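Local atomic coordinates of fatty acid-binding protein homolog 1 (Echinococcus granulosus, PDB entry 1O8V), a protein that binds long-chain fatty acids inside a beta-barrel and has been implicated in the acquisition, storage and transport of lipids in a parasite unable to make most of its own. Residues 5-11 with 38-44. Sequence-based numbering, arbitrary orientation.
Sequences FLGTWKM and KPNLIVT
The indole of Trp9 turns an edge to Leu41 O, near the ring plane 3.6 Å from Trp9 CD1, while Val43 CG2 approaches obliquely. In the same plane, Trp9 NE1 donates to Phe5 O at 2.9 Å from above the carbonyl plane, a bond that helps hold the ring's rotation. Phe5 O also meets Val43 CB and CG2, both at 3.4 Å. Lys132 makes a cation-pi contact with the indole.

The backbones, 164° between directions, show the rule of antiparallel pairing: hydrogen-bonded pairs (Gly7-Val43, Trp9-Leu41) take turns with non-hydrogen-bonded ones (Thr8-Ile42, Lys10-Asn40). At Gly7's backbone angles a CB would press against Leu6 O. On the opposite face, Thr8 OG1 sits against both branches of Ile42, CG1 and CG2. Bent at chi2 (55°), the Lys10 chain passes Asn40 OD1, and NZ hydrogen-bonds to Lys38 O at 2.7 Å, tilted 26° from the carbonyl plane. Met11 N hydrogen-bonds to Pro39 O; Met11 SD rests 3.9 Å from Pro39 CD.

The Trp9 face looks into the barrel: Pro39 approaches bound palmitate, and Phe5 and Met11 touch the ligand-binding Arg108 and Arg128. Helices 17-24 and 28-36 link the strands; strand 124-132 flanks 7-15, and 50-56 flanks 40-47.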
# COMPACT_ATOMS: atom_id res chain seq x y z
N PHE A 5 -9.87 3.75 -8.16
CA PHE A 5 -9.39 2.88 -7.10
C PHE A 5 -10.46 2.52 -6.08
O PHE A 5 -10.24 1.63 -5.25
CB PHE A 5 -8.21 3.58 -6.41
CG PHE A 5 -7.08 3.84 -7.32
CD1 PHE A 5 -6.17 2.83 -7.60
CD2 PHE A 5 -6.93 5.07 -7.95
CE1 PHE A 5 -5.12 3.05 -8.47
CE2 PHE A 5 -5.89 5.28 -8.83
CZ PHE A 5 -4.99 4.28 -9.09
N LEU A 6 -11.62 3.18 -6.12
CA LEU A 6 -12.67 2.96 -5.13
C LEU A 6 -13.22 1.54 -5.18
O LEU A 6 -13.45 0.98 -6.26
CB LEU A 6 -13.81 3.98 -5.30
CG LEU A 6 -13.37 5.45 -5.12
CD1 LEU A 6 -14.57 6.40 -5.29
CD2 LEU A 6 -12.69 5.69 -3.77
N GLY A 7 -13.41 0.96 -4.00
CA GLY A 7 -14.01 -0.36 -3.87
C GLY A 7 -13.14 -1.30 -3.05
O GLY A 7 -12.25 -0.87 -2.30
N THR A 8 -13.44 -2.59 -3.18
CA THR A 8 -12.77 -3.63 -2.42
C THR A 8 -11.95 -4.49 -3.39
O THR A 8 -12.43 -4.87 -4.46
CB THR A 8 -13.81 -4.48 -1.70
OG1 THR A 8 -14.48 -3.66 -0.74
CG2 THR A 8 -13.14 -5.60 -0.85
N TRP A 9 -10.72 -4.79 -2.99
CA TRP A 9 -9.75 -5.51 -3.81
C TRP A 9 -9.07 -6.62 -2.99
O TRP A 9 -8.60 -6.38 -1.87
CB TRP A 9 -8.65 -4.55 -4.27
CG TRP A 9 -9.14 -3.32 -4.99
CD1 TRP A 9 -9.50 -2.14 -4.43
CD2 TRP A 9 -9.33 -3.17 -6.40
NE1 TRP A 9 -9.90 -1.26 -5.41
CE2 TRP A 9 -9.81 -1.87 -6.63
CE3 TRP A 9 -9.15 -4.01 -7.50
CZ2 TRP A 9 -10.08 -1.37 -7.92
CZ3 TRP A 9 -9.44 -3.53 -8.78
CH2 TRP A 9 -9.90 -2.23 -8.98
N LYS A 10 -8.94 -7.80 -3.58
CA LYS A 10 -8.39 -8.97 -2.89
C LYS A 10 -7.02 -9.33 -3.47
O LYS A 10 -6.88 -9.48 -4.66
CB LYS A 10 -9.34 -10.18 -3.01
CG LYS A 10 -8.78 -11.49 -2.48
CD LYS A 10 -8.33 -11.35 -1.04
CE LYS A 10 -7.54 -12.55 -0.56
NZ LYS A 10 -7.60 -12.64 0.92
N MET A 11 -6.00 -9.47 -2.63
CA MET A 11 -4.67 -9.76 -3.20
C MET A 11 -4.59 -11.19 -3.70
O MET A 11 -4.94 -12.14 -2.96
CB MET A 11 -3.54 -9.49 -2.19
CG MET A 11 -2.20 -9.39 -2.92
SD MET A 11 -0.77 -9.43 -1.84
CE MET A 11 -0.72 -11.05 -1.52
N LYS A 38 -2.50 -12.47 2.60
CA LYS A 38 -3.11 -12.03 1.36
C LYS A 38 -4.21 -11.05 1.75
O LYS A 38 -5.38 -11.45 1.92
CB LYS A 38 -3.68 -13.20 0.57
CG LYS A 38 -2.67 -14.28 0.22
CD LYS A 38 -3.34 -15.48 -0.46
CE LYS A 38 -2.43 -16.68 -0.46
NZ LYS A 38 -2.83 -17.68 -1.50
N PRO A 39 -3.88 -9.78 1.91
CA PRO A 39 -4.84 -8.83 2.43
C PRO A 39 -5.89 -8.42 1.43
O PRO A 39 -5.75 -8.61 0.22
CB PRO A 39 -3.99 -7.61 2.81
CG PRO A 39 -2.83 -7.69 1.95
CD PRO A 39 -2.58 -9.14 1.65
N ASN A 40 -6.94 -7.82 1.97
CA ASN A 40 -7.89 -7.04 1.19
C ASN A 40 -7.45 -5.58 1.25
O ASN A 40 -6.65 -5.16 2.10
CB ASN A 40 -9.31 -7.19 1.74
CG ASN A 40 -9.87 -8.59 1.57
OD1 ASN A 40 -9.59 -9.28 0.58
ND2 ASN A 40 -10.70 -9.01 2.52
N LEU A 41 -7.91 -4.80 0.29
CA LEU A 41 -7.72 -3.38 0.32
C LEU A 41 -9.07 -2.77 0.03
O LEU A 41 -9.68 -3.09 -0.98
CB LEU A 41 -6.73 -2.95 -0.76
CG LEU A 41 -6.59 -1.46 -0.98
CD1 LEU A 41 -5.97 -0.83 0.23
CD2 LEU A 41 -5.74 -1.17 -2.19
N ILE A 42 -9.55 -1.93 0.94
CA ILE A 42 -10.83 -1.24 0.77
C ILE A 42 -10.56 0.25 0.67
O ILE A 42 -10.03 0.85 1.59
CB ILE A 42 -11.78 -1.53 1.94
CG1 ILE A 42 -11.93 -3.04 2.14
CG2 ILE A 42 -13.14 -0.90 1.68
CD1 ILE A 42 -12.37 -3.44 3.51
N VAL A 43 -10.93 0.85 -0.47
CA VAL A 43 -10.71 2.27 -0.70
C VAL A 43 -12.08 2.98 -0.74
O VAL A 43 -12.95 2.60 -1.54
CB VAL A 43 -9.97 2.52 -2.01
CG1 VAL A 43 -9.55 3.97 -2.11
CG2 VAL A 43 -8.76 1.59 -2.14
N THR A 44 -12.25 3.97 0.12
CA THR A 44 -13.55 4.66 0.26
C THR A 44 -13.41 6.17 0.12
O THR A 44 -12.39 6.77 0.49
CB THR A 44 -14.27 4.29 1.59
OG1 THR A 44 -13.44 4.51 2.75
CG2 THR A 44 -14.58 2.83 1.64